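Local coordinates for protein 7,8-dihydro-6-hydroxymethylpterin pyrophosphokinase-dihydropteroate synthase (Plasmodium falciparum, PDB 6JWV) that probably catalyses two successive steps of folate biosynthesis, pyrophosphorylation of 6-hydroxymethyl-7,8-dihydropterin with ATP and condensation of the resulting diphosphate with 4-aminobenzoate to 7,8-dihydropteroate, at residues I481-Y486 / D499-I504; L573-L578 / P601-Y606. The protein carries 1 engineered substitution. All coordinates share one frame; numbering follows the deposited sequence.

Contact 1: residues I481-Y486 / D499-I504; sequences IDTINY and DILNDI. With XTZ (4-{[(2-amino-4-oxo-3,4,7,8-tetrahydropteridin-6-yl)methyl]amino}-N-(1,3-thiazol-2-yl)benzenesulfonamide), chain C.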
ATOM      1  N   ILE A 481      11.188  26.830  11.879  1.00 12.79           N
ATOM      2  CA  ILE A 481      11.202  27.100  13.340  1.00 12.73           C
ATOM      3  C   ILE A 481       9.890  26.743  14.066  1.00 12.65           C
ATOM      4  O   ILE A 481       8.835  27.271  13.760  1.00 12.55           O
ATOM      5  CB  ILE A 481      11.686  28.538  13.685  1.00 12.67           C
ATOM      6  CG1 ILE A 481      11.827  28.701  15.212  1.00 12.66           C
ATOM      7  CG2 ILE A 481      10.796  29.589  13.020  1.00 12.57           C
ATOM      8  CD1 ILE A 481      12.518  29.956  15.670  1.00 12.60           C
ATOM      9  N   ASP A 482       9.993  25.835  15.030  1.00 13.31           N
ATOM     10  CA  ASP A 482       8.889  25.395  15.878  1.00 13.71           C
ATOM     11  C   ASP A 482       8.708  26.432  16.988  1.00 13.95           C
ATOM     12  O   ASP A 482       9.399  26.422  17.987  1.00 14.05           O
ATOM     13  CB  ASP A 482       9.227  24.021  16.451  1.00 14.32           C
ATOM     14  CG  ASP A 482       8.082  23.370  17.201  1.00 15.30           C
ATOM     15  OD1 ASP A 482       7.197  24.051  17.764  1.00 16.62           O
ATOM     16  OD2 ASP A 482       8.081  22.129  17.270  1.00 15.95           O
ATOM     17  N   THR A 483       7.777  27.347  16.783  1.00 14.59           N
ATOM     18  CA  THR A 483       7.538  28.443  17.717  1.00 14.56           C
ATOM     19  C   THR A 483       6.118  28.923  17.615  1.00 15.02           C
ATOM     20  O   THR A 483       5.496  28.790  16.555  1.00 15.00           O
ATOM     21  CB  THR A 483       8.495  29.647  17.524  1.00 14.15           C
ATOM     22  OG1 THR A 483       8.145  30.660  18.470  1.00 14.34           O
ATOM     23  CG2 THR A 483       8.436  30.245  16.123  1.00 13.60           C
ATOM     24  N   ILE A 484       5.613  29.466  18.724  1.00 15.86           N
ATOM     25  CA  ILE A 484       4.308  30.181  18.734  1.00 16.72           C
ATOM     26  C   ILE A 484       4.475  31.632  19.163  1.00 17.59           C
ATOM     27  O   ILE A 484       3.485  32.347  19.334  1.00 18.37           O
ATOM     28  CB  ILE A 484       3.234  29.488  19.608  1.00 15.66           C
ATOM     29  CG1 ILE A 484       3.635  29.502  21.095  1.00 15.05           C
ATOM     30  CG2 ILE A 484       2.961  28.091  19.073  1.00 15.41           C
ATOM     31  CD1 ILE A 484       2.530  29.162  22.065  1.00 14.57           C
ATOM     32  N   ASN A 485       5.730  32.043  19.338  1.00 18.97           N
ATOM     33  CA  ASN A 485       6.068  33.355  19.873  1.00 20.74           C
ATOM     34  C   ASN A 485       6.348  34.258  18.705  1.00 18.82           C
ATOM     35  O   ASN A 485       7.340  34.068  17.991  1.00 18.85           O
ATOM     36  CB  ASN A 485       7.302  33.289  20.798  1.00 25.45           C
ATOM     37  CG  ASN A 485       7.442  34.514  21.714  1.00 32.03           C
ATOM     38  OD1 ASN A 485       6.665  35.485  21.631  1.00 39.07           O
ATOM     39  ND2 ASN A 485       8.445  34.477  22.602  1.00 31.99           N
ATOM     40  N   TYR A 486       5.447  35.218  18.512  1.00 16.76           N
ATOM     41  CA  TYR A 486       5.638  36.354  17.622  1.00 15.22           C
ATOM     42  C   TYR A 486       7.075  36.897  17.695  1.00 15.18           C
ATOM     43  O   TYR A 486       7.747  36.984  16.663  1.00 15.14           O
ATOM     44  CB  TYR A 486       4.623  37.449  17.968  1.00 13.88           C
ATOM     45  CG  TYR A 486       4.611  38.649  17.039  1.00 13.43           C
ATOM     46  CD1 TYR A 486       5.622  39.620  17.087  1.00 13.42           C
ATOM     47  CD2 TYR A 486       3.568  38.837  16.131  1.00 13.20           C
ATOM     48  CE1 TYR A 486       5.600  40.725  16.241  1.00 13.23           C
ATOM     49  CE2 TYR A 486       3.532  39.948  15.296  1.00 13.07           C
ATOM     50  CZ  TYR A 486       4.552  40.878  15.355  1.00 13.20           C
ATOM     51  OH  TYR A 486       4.522  41.966  14.527  1.00 13.61           O
ATOM     52  N   ASP A 499      12.848  29.654   6.997  1.00 17.33           N
ATOM     53  CA  ASP A 499      11.931  29.641   5.853  1.00 16.82           C
ATOM     54  C   ASP A 499      10.465  29.356   6.235  1.00 16.18           C
ATOM     55  O   ASP A 499       9.556  29.920   5.630  1.00 16.57           O
ATOM     56  CB  ASP A 499      12.398  28.639   4.799  1.00 16.93           C
ATOM     57  CG  ASP A 499      13.879  28.783   4.463  1.00 17.34           C
ATOM     58  OD1 ASP A 499      14.281  29.868   4.007  1.00 17.52           O
ATOM     59  OD2 ASP A 499      14.642  27.806   4.653  1.00 17.27           O
ATOM     60  N   ILE A 500      10.240  28.508   7.240  1.00 14.76           N
ATOM     61  CA  ILE A 500       8.899  28.036   7.584  1.00 13.67           C
ATOM     62  C   ILE A 500       8.599  28.297   9.050  1.00 13.33           C
ATOM     63  O   ILE A 500       9.483  28.149   9.894  1.00 13.63           O
ATOM     64  CB  ILE A 500       8.738  26.514   7.291  1.00 13.61           C
ATOM     65  CG1 ILE A 500       8.887  26.231   5.789  1.00 13.48           C
ATOM     66  CG2 ILE A 500       7.398  25.977   7.800  1.00 13.42           C
ATOM     67  CD1 ILE A 500       8.898  24.768   5.404  1.00 13.30           C
ATOM     68  N   LEU A 501       7.349  28.665   9.339  1.00 12.51           N
ATOM     69  CA  LEU A 501       6.825  28.685  10.688  1.00 12.04           C
ATOM     70  C   LEU A 501       6.106  27.385  11.001  1.00 12.24           C
ATOM     71  O   LEU A 501       5.114  27.074  10.358  1.00 12.61           O
ATOM     72  CB  LEU A 501       5.842  29.848  10.846  1.00 11.89           C
ATOM     73  CG  LEU A 501       5.028  29.978  12.140  1.00 11.44           C
ATOM     74  CD1 LEU A 501       5.951  30.206  13.324  1.00 11.48           C
ATOM     75  CD2 LEU A 501       4.031  31.110  11.999  1.00 11.36           C
ATOM     76  N   ASN A 502       6.596  26.627  11.979  1.00 12.45           N
ATOM     77  CA  ASN A 502       5.872  25.460  12.498  1.00 12.58           C
ATOM     78  C   ASN A 502       5.153  25.911  13.768  1.00 12.85           C
ATOM     79  O   ASN A 502       5.754  26.004  14.854  1.00 12.82           O
ATOM     80  CB  ASN A 502       6.827  24.272  12.735  1.00 12.97           C
ATOM     81  CG  ASN A 502       6.162  23.083  13.425  1.00 13.45           C
ATOM     82  OD1 ASN A 502       4.941  22.927  13.424  1.00 14.15           O
ATOM     83  ND2 ASN A 502       6.977  22.231  14.018  1.00 13.77           N
ATOM     84  N   ASP A 503       3.871  26.244  13.602  1.00 12.98           N
ATOM     85  CA  ASP A 503       3.024  26.765  14.679  1.00 12.81           C
ATOM     86  C   ASP A 503       2.095  25.668  15.193  1.00 12.70           C
ATOM     87  O   ASP A 503       1.109  25.301  14.533  1.00 12.96           O
ATOM     88  CB  ASP A 503       2.216  27.978  14.200  1.00 12.96           C
ATOM     89  CG  ASP A 503       1.587  28.779  15.362  1.00 13.57           C
ATOM     90  OD1 ASP A 503       0.921  28.192  16.267  1.00 13.15           O
ATOM     91  OD2 ASP A 503       1.743  30.025  15.348  1.00 13.74           O
ATOM     92  N   ILE A 504       2.401  25.161  16.382  1.00 12.13           N
ATOM     93  CA  ILE A 504       1.629  24.062  16.956  1.00 11.71           C
ATOM     94  C   ILE A 504       0.223  24.454  17.433  1.00 11.94           C
ATOM     95  O   ILE A 504      -0.592  23.579  17.717  1.00 12.49           O
ATOM     96  CB  ILE A 504       2.419  23.281  18.038  1.00 11.42           C
ATOM     97  CG1 ILE A 504       2.900  24.209  19.168  1.00 11.14           C
ATOM     98  CG2 ILE A 504       3.561  22.490  17.397  1.00 11.24           C
ATOM     99  CD1 ILE A 504       3.150  23.504  20.484  1.00 10.78           C
TER
HETATM  100  O3  XTZ C 801       3.733  16.346  15.910  1.00 15.07           O
HETATM  101  C16 XTZ C 801       4.271  17.470  15.830  1.00 15.41           C
HETATM  102  N2  XTZ C 801       4.021  18.269  14.783  1.00 14.72           N
HETATM  103  C3  XTZ C 801       5.196  17.962  16.884  1.00 16.06           C
HETATM  104  N4  XTZ C 801       5.514  17.250  17.996  1.00 17.88           N
HETATM  105  C4  XTZ C 801       6.374  17.773  18.922  1.00 20.37           C
HETATM  106  C15 XTZ C 801       7.006  19.138  18.768  1.00 17.83           C
HETATM  107  N8  XTZ C 801       6.613  19.839  17.553  1.00 15.99           N
HETATM  108  C2  XTZ C 801       5.777  19.317  16.655  1.00 15.74           C
HETATM  109  N3  XTZ C 801       5.438  20.010  15.533  1.00 14.65           N
HETATM  110  C1  XTZ C 801       4.573  19.485  14.634  1.00 14.43           C
HETATM  111  N1  XTZ C 801       4.243  20.190  13.535  1.00 14.22           N
HETATM  112  C5  XTZ C 801       6.752  17.007  20.167  1.00 25.84           C
HETATM  113  N5  XTZ C 801       5.657  16.985  21.138  1.00 36.13           N
HETATM  114  C6  XTZ C 801       5.208  15.831  21.729  1.00 42.93           C
HETATM  115  C14 XTZ C 801       6.149  14.887  22.162  1.00 45.03           C
HETATM  116  C13 XTZ C 801       5.720  13.713  22.753  1.00 49.98           C
HETATM  117  C9  XTZ C 801       4.360  13.439  22.933  1.00 56.41           C
HETATM  118  C8  XTZ C 801       3.402  14.385  22.514  1.00 49.53           C
HETATM  119  C7  XTZ C 801       3.828  15.580  21.916  1.00 44.81           C
HETATM  120  S1  XTZ C 801       3.957  12.051  23.646  1.00 67.09           S
HETATM  121  O1  XTZ C 801       4.276  10.901  22.879  1.00 62.24           O
HETATM  122  O2  XTZ C 801       2.528  12.022  23.831  1.00 67.48           O
HETATM  123  N6  XTZ C 801       4.761  11.937  25.052  1.00 79.67           N
HETATM  124  C10 XTZ C 801       6.068  11.545  25.236  1.00 92.64           C
HETATM  125  S2  XTZ C 801       6.702  10.990  26.751  1.00104.71           S
HETATM  126  C12 XTZ C 801       8.298  10.751  26.106  1.00101.59           C
HETATM  127  C11 XTZ C 801       8.251  11.123  24.756  1.00100.26           C
HETATM  128  N7  XTZ C 801       7.033  11.556  24.280  1.00 96.53           N
HETATM  129  O   HOH W   1       5.081  25.951  17.603  1.00 10.57           O
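Asp-482 and Asn-502 sit opposite each other on neighbouring parallel strands, their CA atoms 4.5 Å apart, and send their side chains side by side to the same face of the sheet. Both carry CG anti to the backbone N (chi1 -172° and 173°), which lays the two polar ends next to one another with carboxylate and amide planes turned 46° apart. Instead of bonding to each other, both serve the pterin of XTZ. Asp-482 OD2 accepts from ring nitrogen N8 at 2.7 Å, while Asn-502 reads two neighbouring positions: OD1 accepts a hydrogen bond from the amino group N1 at 2.8 Å and ND2 donates one to N3 at 3.1 Å. Asp-430 OD2 also accepts from ND2, which should help fix the rotation of the amide. The CG2 methyl of Ile-504 reaches the pterin at N3, 3.6 Å away. Behind these groups the backbones pair through Ile-481 N to Ile-500 O, Asn-502 N to Ile-481 O and Thr-483 N to Asn-502 O. A water donates to Asp-482 OD1 and Asn-502 O and accepts from Ile-504 N, bridging the strand ends. The side chains of Thr-483, just past the strand, and Leu-501 cross at about a right angle, with CG2 3.7 Å from CD1. Thr-483 OG1 accepts from Asn-485 N in an ST turn before helix 486-494. This is a beta-alpha-beta unit of the dihydropteroate synthase TIM barrel, with its pterin pocket at the C-terminal strand ends.

Contact 2: residues L573-L578 / P601-Y606; sequences LFDIGL and PLFIGY. With XTZ (4-{[(2-amino-4-oxo-3,4,7,8-tetrahydropteridin-6-yl)methyl]amino}-N-(1,3-thiazol-2-yl)benzenesulfonamide), chain C.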
ATOM      1  N   LEU A 573       0.515  24.067   5.314  1.00  9.21           N
ATOM      2  CA  LEU A 573       0.682  22.632   5.592  1.00  9.56           C
ATOM      3  C   LEU A 573      -0.153  22.173   6.775  1.00  9.70           C
ATOM      4  O   LEU A 573      -0.179  22.833   7.822  1.00  9.51           O
ATOM      5  CB  LEU A 573       2.157  22.320   5.845  1.00  9.70           C
ATOM      6  CG  LEU A 573       3.090  22.643   4.683  1.00  9.76           C
ATOM      7  CD1 LEU A 573       4.361  23.245   5.223  1.00  9.99           C
ATOM      8  CD2 LEU A 573       3.379  21.385   3.895  1.00  9.81           C
ATOM      9  N   PHE A 574      -0.821  21.038   6.585  1.00 10.06           N
ATOM     10  CA  PHE A 574      -1.768  20.469   7.541  1.00 10.39           C
ATOM     11  C   PHE A 574      -1.009  19.500   8.402  1.00 10.46           C
ATOM     12  O   PHE A 574      -0.173  18.747   7.889  1.00 10.51           O
ATOM     13  CB  PHE A 574      -2.834  19.665   6.800  1.00 10.80           C
ATOM     14  CG  PHE A 574      -3.930  20.488   6.206  1.00 11.27           C
ATOM     15  CD1 PHE A 574      -3.676  21.385   5.159  1.00 11.79           C
ATOM     16  CD2 PHE A 574      -5.244  20.336   6.655  1.00 11.28           C
ATOM     17  CE1 PHE A 574      -4.712  22.143   4.610  1.00 12.02           C
ATOM     18  CE2 PHE A 574      -6.275  21.088   6.119  1.00 11.29           C
ATOM     19  CZ  PHE A 574      -6.013  21.998   5.102  1.00 11.77           C
ATOM     20  N   ASP A 575      -1.304  19.495   9.695  1.00 10.48           N
ATOM     21  CA  ASP A 575      -0.724  18.523  10.609  1.00 10.87           C
ATOM     22  C   ASP A 575      -1.753  18.176  11.677  1.00 11.30           C
ATOM     23  O   ASP A 575      -2.293  19.053  12.373  1.00 11.24           O
ATOM     24  CB  ASP A 575       0.587  19.049  11.218  1.00 11.21           C
ATOM     25  CG  ASP A 575       1.322  18.006  12.121  1.00 11.58           C
ATOM     26  OD1 ASP A 575       0.757  16.925  12.453  1.00 11.43           O
ATOM     27  OD2 ASP A 575       2.491  18.295  12.505  1.00 11.47           O
ATOM     28  N   ILE A 576      -2.010  16.878  11.791  1.00 11.72           N
ATOM     29  CA  ILE A 576      -3.020  16.313  12.698  1.00 12.06           C
ATOM     30  C   ILE A 576      -2.650  16.349  14.175  1.00 12.31           C
ATOM     31  O   ILE A 576      -3.494  16.052  15.014  1.00 12.65           O
ATOM     32  CB  ILE A 576      -3.330  14.844  12.339  1.00 12.16           C
ATOM     33  CG1 ILE A 576      -2.028  14.017  12.385  1.00 12.52           C
ATOM     34  CG2 ILE A 576      -4.073  14.788  11.009  1.00 11.79           C
ATOM     35  CD1 ILE A 576      -2.101  12.654  11.749  1.00 13.32           C
ATOM     36  N   GLY A 577      -1.395  16.668  14.484  1.00 12.40           N
ATOM     37  CA  GLY A 577      -0.921  16.717  15.856  1.00 12.92           C
ATOM     38  C   GLY A 577      -1.056  15.418  16.648  1.00 13.61           C
ATOM     39  O   GLY A 577      -1.682  15.395  17.721  1.00 14.53           O
ATOM     40  N   LEU A 578      -0.464  14.343  16.138  1.00 13.32           N
ATOM     41  CA  LEU A 578      -0.373  13.079  16.863  1.00 13.56           C
ATOM     42  C   LEU A 578       0.168  13.263  18.287  1.00 14.16           C
ATOM     43  O   LEU A 578       1.153  13.988  18.502  1.00 14.49           O
ATOM     44  CB  LEU A 578       0.495  12.084  16.079  1.00 13.24           C
ATOM     45  CG  LEU A 578      -0.043  11.646  14.712  1.00 12.98           C
ATOM     46  CD1 LEU A 578       1.003  10.793  14.029  1.00 13.21           C
ATOM     47  CD2 LEU A 578      -1.367  10.898  14.803  1.00 12.62           C
ATOM     48  N   PRO A 601      -1.351  19.407   1.419  1.00 11.59           N
ATOM     49  CA  PRO A 601       0.032  19.218   1.879  1.00 11.02           C
ATOM     50  C   PRO A 601       0.027  18.724   3.322  1.00 10.80           C
ATOM     51  O   PRO A 601      -0.574  19.363   4.192  1.00 11.09           O
ATOM     52  CB  PRO A 601       0.641  20.620   1.777  1.00 10.75           C
ATOM     53  CG  PRO A 601      -0.237  21.374   0.855  1.00 10.85           C
ATOM     54  CD  PRO A 601      -1.611  20.811   1.052  1.00 11.31           C
ATOM     55  N   LEU A 602       0.664  17.587   3.569  1.00 10.26           N
ATOM     56  CA  LEU A 602       0.566  16.946   4.862  1.00 10.04           C
ATOM     57  C   LEU A 602       1.915  16.814   5.583  1.00 10.30           C
ATOM     58  O   LEU A 602       2.903  16.355   5.006  1.00 10.75           O
ATOM     59  CB  LEU A 602      -0.174  15.607   4.752  1.00  9.54           C
ATOM     60  CG  LEU A 602      -0.375  14.773   6.028  1.00  9.38           C
ATOM     61  CD1 LEU A 602      -1.321  15.430   7.025  1.00  9.17           C
ATOM     62  CD2 LEU A 602      -0.860  13.380   5.682  1.00  9.21           C
ATOM     63  N   PHE A 603       1.926  17.215   6.853  1.00 10.26           N
ATOM     64  CA  PHE A 603       3.103  17.204   7.711  1.00 10.27           C
ATOM     65  C   PHE A 603       2.676  16.377   8.924  1.00 10.87           C
ATOM     66  O   PHE A 603       1.616  16.622   9.481  1.00 11.15           O
ATOM     67  CB  PHE A 603       3.386  18.657   8.096  1.00  9.65           C
ATOM     68  CG  PHE A 603       4.664  18.892   8.862  1.00  9.32           C
ATOM     69  CD1 PHE A 603       4.783  18.539  10.213  1.00  9.28           C
ATOM     70  CD2 PHE A 603       5.722  19.569   8.265  1.00  9.13           C
ATOM     71  CE1 PHE A 603       5.949  18.813  10.935  1.00  9.09           C
ATOM     72  CE2 PHE A 603       6.887  19.849   8.984  1.00  9.15           C
ATOM     73  CZ  PHE A 603       7.000  19.466  10.322  1.00  9.05           C
ATOM     74  N   ILE A 604       3.444  15.355   9.294  1.00 11.47           N
ATOM     75  CA  ILE A 604       3.140  14.580  10.524  1.00 11.94           C
ATOM     76  C   ILE A 604       4.404  14.325  11.355  1.00 12.20           C
ATOM     77  O   ILE A 604       5.485  14.123  10.795  1.00 12.37           O
ATOM     78  CB  ILE A 604       2.382  13.241  10.257  1.00 12.10           C
ATOM     79  CG1 ILE A 604       3.259  12.207   9.532  1.00 12.02           C
ATOM     80  CG2 ILE A 604       1.071  13.475   9.494  1.00 12.22           C
ATOM     81  CD1 ILE A 604       2.753  10.787   9.653  1.00 12.03           C
ATOM     82  N   GLY A 605       4.260  14.357  12.675  1.00 12.16           N
ATOM     83  CA  GLY A 605       5.340  14.037  13.584  1.00 12.47           C
ATOM     84  C   GLY A 605       4.933  12.908  14.503  1.00 13.07           C
ATOM     85  O   GLY A 605       4.141  13.110  15.418  1.00 13.48           O
ATOM     86  N   TYR A 606       5.456  11.713  14.251  1.00 13.41           N
ATOM     87  CA  TYR A 606       5.150  10.532  15.059  1.00 14.03           C
ATOM     88  C   TYR A 606       6.329  10.170  15.955  1.00 14.89           C
ATOM     89  O   TYR A 606       6.176   9.381  16.895  1.00 14.91           O
ATOM     90  CB  TYR A 606       4.820   9.325  14.168  1.00 14.03           C
ATOM     91  CG  TYR A 606       5.878   9.033  13.111  1.00 14.06           C
ATOM     92  CD1 TYR A 606       7.077   8.376  13.437  1.00 13.75           C
ATOM     93  CD2 TYR A 606       5.682   9.429  11.773  1.00 14.10           C
ATOM     94  CE1 TYR A 606       8.055   8.145  12.474  1.00 13.71           C
ATOM     95  CE2 TYR A 606       6.647   9.177  10.800  1.00 14.02           C
ATOM     96  CZ  TYR A 606       7.828   8.533  11.152  1.00 13.75           C
ATOM     97  OH  TYR A 606       8.768   8.298  10.182  1.00 13.24           O
TER
HETATM   98  O3  XTZ C 801       3.733  16.346  15.910  1.00 15.07           O
HETATM   99  C16 XTZ C 801       4.271  17.470  15.830  1.00 15.41           C
HETATM  100  N2  XTZ C 801       4.021  18.269  14.783  1.00 14.72           N
HETATM  101  C3  XTZ C 801       5.196  17.962  16.884  1.00 16.06           C
HETATM  102  N4  XTZ C 801       5.514  17.250  17.996  1.00 17.88           N
HETATM  103  C4  XTZ C 801       6.374  17.773  18.922  1.00 20.37           C
HETATM  104  C15 XTZ C 801       7.006  19.138  18.768  1.00 17.83           C
HETATM  105  N8  XTZ C 801       6.613  19.839  17.553  1.00 15.99           N
HETATM  106  C2  XTZ C 801       5.777  19.317  16.655  1.00 15.74           C
HETATM  107  N3  XTZ C 801       5.438  20.010  15.533  1.00 14.65           N
HETATM  108  C1  XTZ C 801       4.573  19.485  14.634  1.00 14.43           C
HETATM  109  N1  XTZ C 801       4.243  20.190  13.535  1.00 14.22           N
HETATM  110  C5  XTZ C 801       6.752  17.007  20.167  1.00 25.84           C
HETATM  111  N5  XTZ C 801       5.657  16.985  21.138  1.00 36.13           N
HETATM  112  C6  XTZ C 801       5.208  15.831  21.729  1.00 42.93           C
HETATM  113  C14 XTZ C 801       6.149  14.887  22.162  1.00 45.03           C
HETATM  114  C13 XTZ C 801       5.720  13.713  22.753  1.00 49.98           C
HETATM  115  C9  XTZ C 801       4.360  13.439  22.933  1.00 56.41           C
HETATM  116  C8  XTZ C 801       3.402  14.385  22.514  1.00 49.53           C
HETATM  117  C7  XTZ C 801       3.828  15.580  21.916  1.00 44.81           C
HETATM  118  S1  XTZ C 801       3.957  12.051  23.646  1.00 67.09           S
HETATM  119  O1  XTZ C 801       4.276  10.901  22.879  1.00 62.24           O
HETATM  120  O2  XTZ C 801       2.528  12.022  23.831  1.00 67.48           O
HETATM  121  N6  XTZ C 801       4.761  11.937  25.052  1.00 79.67           N
HETATM  122  C10 XTZ C 801       6.068  11.545  25.236  1.00 92.64           C
HETATM  123  S2  XTZ C 801       6.702  10.990  26.751  1.00104.71           S
HETATM  124  C12 XTZ C 801       8.298  10.751  26.106  1.00101.59           C
HETATM  125  C11 XTZ C 801       8.251  11.123  24.756  1.00100.26           C
HETATM  126  N7  XTZ C 801       7.033  11.556  24.280  1.00 96.53           N
HETATM  127  O   HOH W   2       1.761  15.261  14.298  1.00  9.72           O
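Closure of the dihydropteroate synthase barrel brings strand 572-575 against the segment 601-606, the two running 23° apart. Phe-574 N donates to Pro-601 O at 2.9 Å, and Phe-574 O receives Phe-603 N at 2.8 Å, the donor nearly along the C=O axis (174°). These two bonds straddle Leu-602. Next along the strand, Asp-575 has CG anti to the backbone N (chi1 -175°), bringing its carboxylate up to the pterin of XTZ. There OD2 alone accepts from both N1 and N2, at 2.8 and 2.7 Å, and meets the edge of the Phe-603 ring at CD1. The other oxygen, OD1, is met from above the carboxylate plane by Gly-577 N, forming an Asx turn. A water accepts from Leu-578 N and Gly-605 N and lies 2.7 Å from Asp-575 OD1 and 2.8 Å from XTZ O3, linking both segments to the ligand's carbonyl. The side chains of Ile-576 and Ile-604 lie side by side, CD1 of the first 4.0 Å from CG2 of the second. Lys-609 NZ ties Leu-578 O to Gly-605 O and also bonds XTZ. An aspartate at a strand end reading the pterin's amino group and ring N-H together is characteristic of the dihydropteroate synthase pterin site.

How the contacts relate
Contacts 1 and 2 are both buried and belong to one parallel barrel, their centres 14 Å apart and their nearest atoms about 5 Å apart without touching. Strand 525-529 lies between them, pairing with strand 500-503 on one side and strand 572-575 on the other. The same pterin joins the two contacts: each supplies an aspartate, to which contact 1 adds an amide that both donates and accepts, and contact 2 a water beside the ligand's carbonyl. Their backbones differ too. Contact 1 has two parallel bridges within a beta-alpha-beta unit, and contact 2 a single bridge, yet it buries more surface in all, 535 Å² against 388 Å².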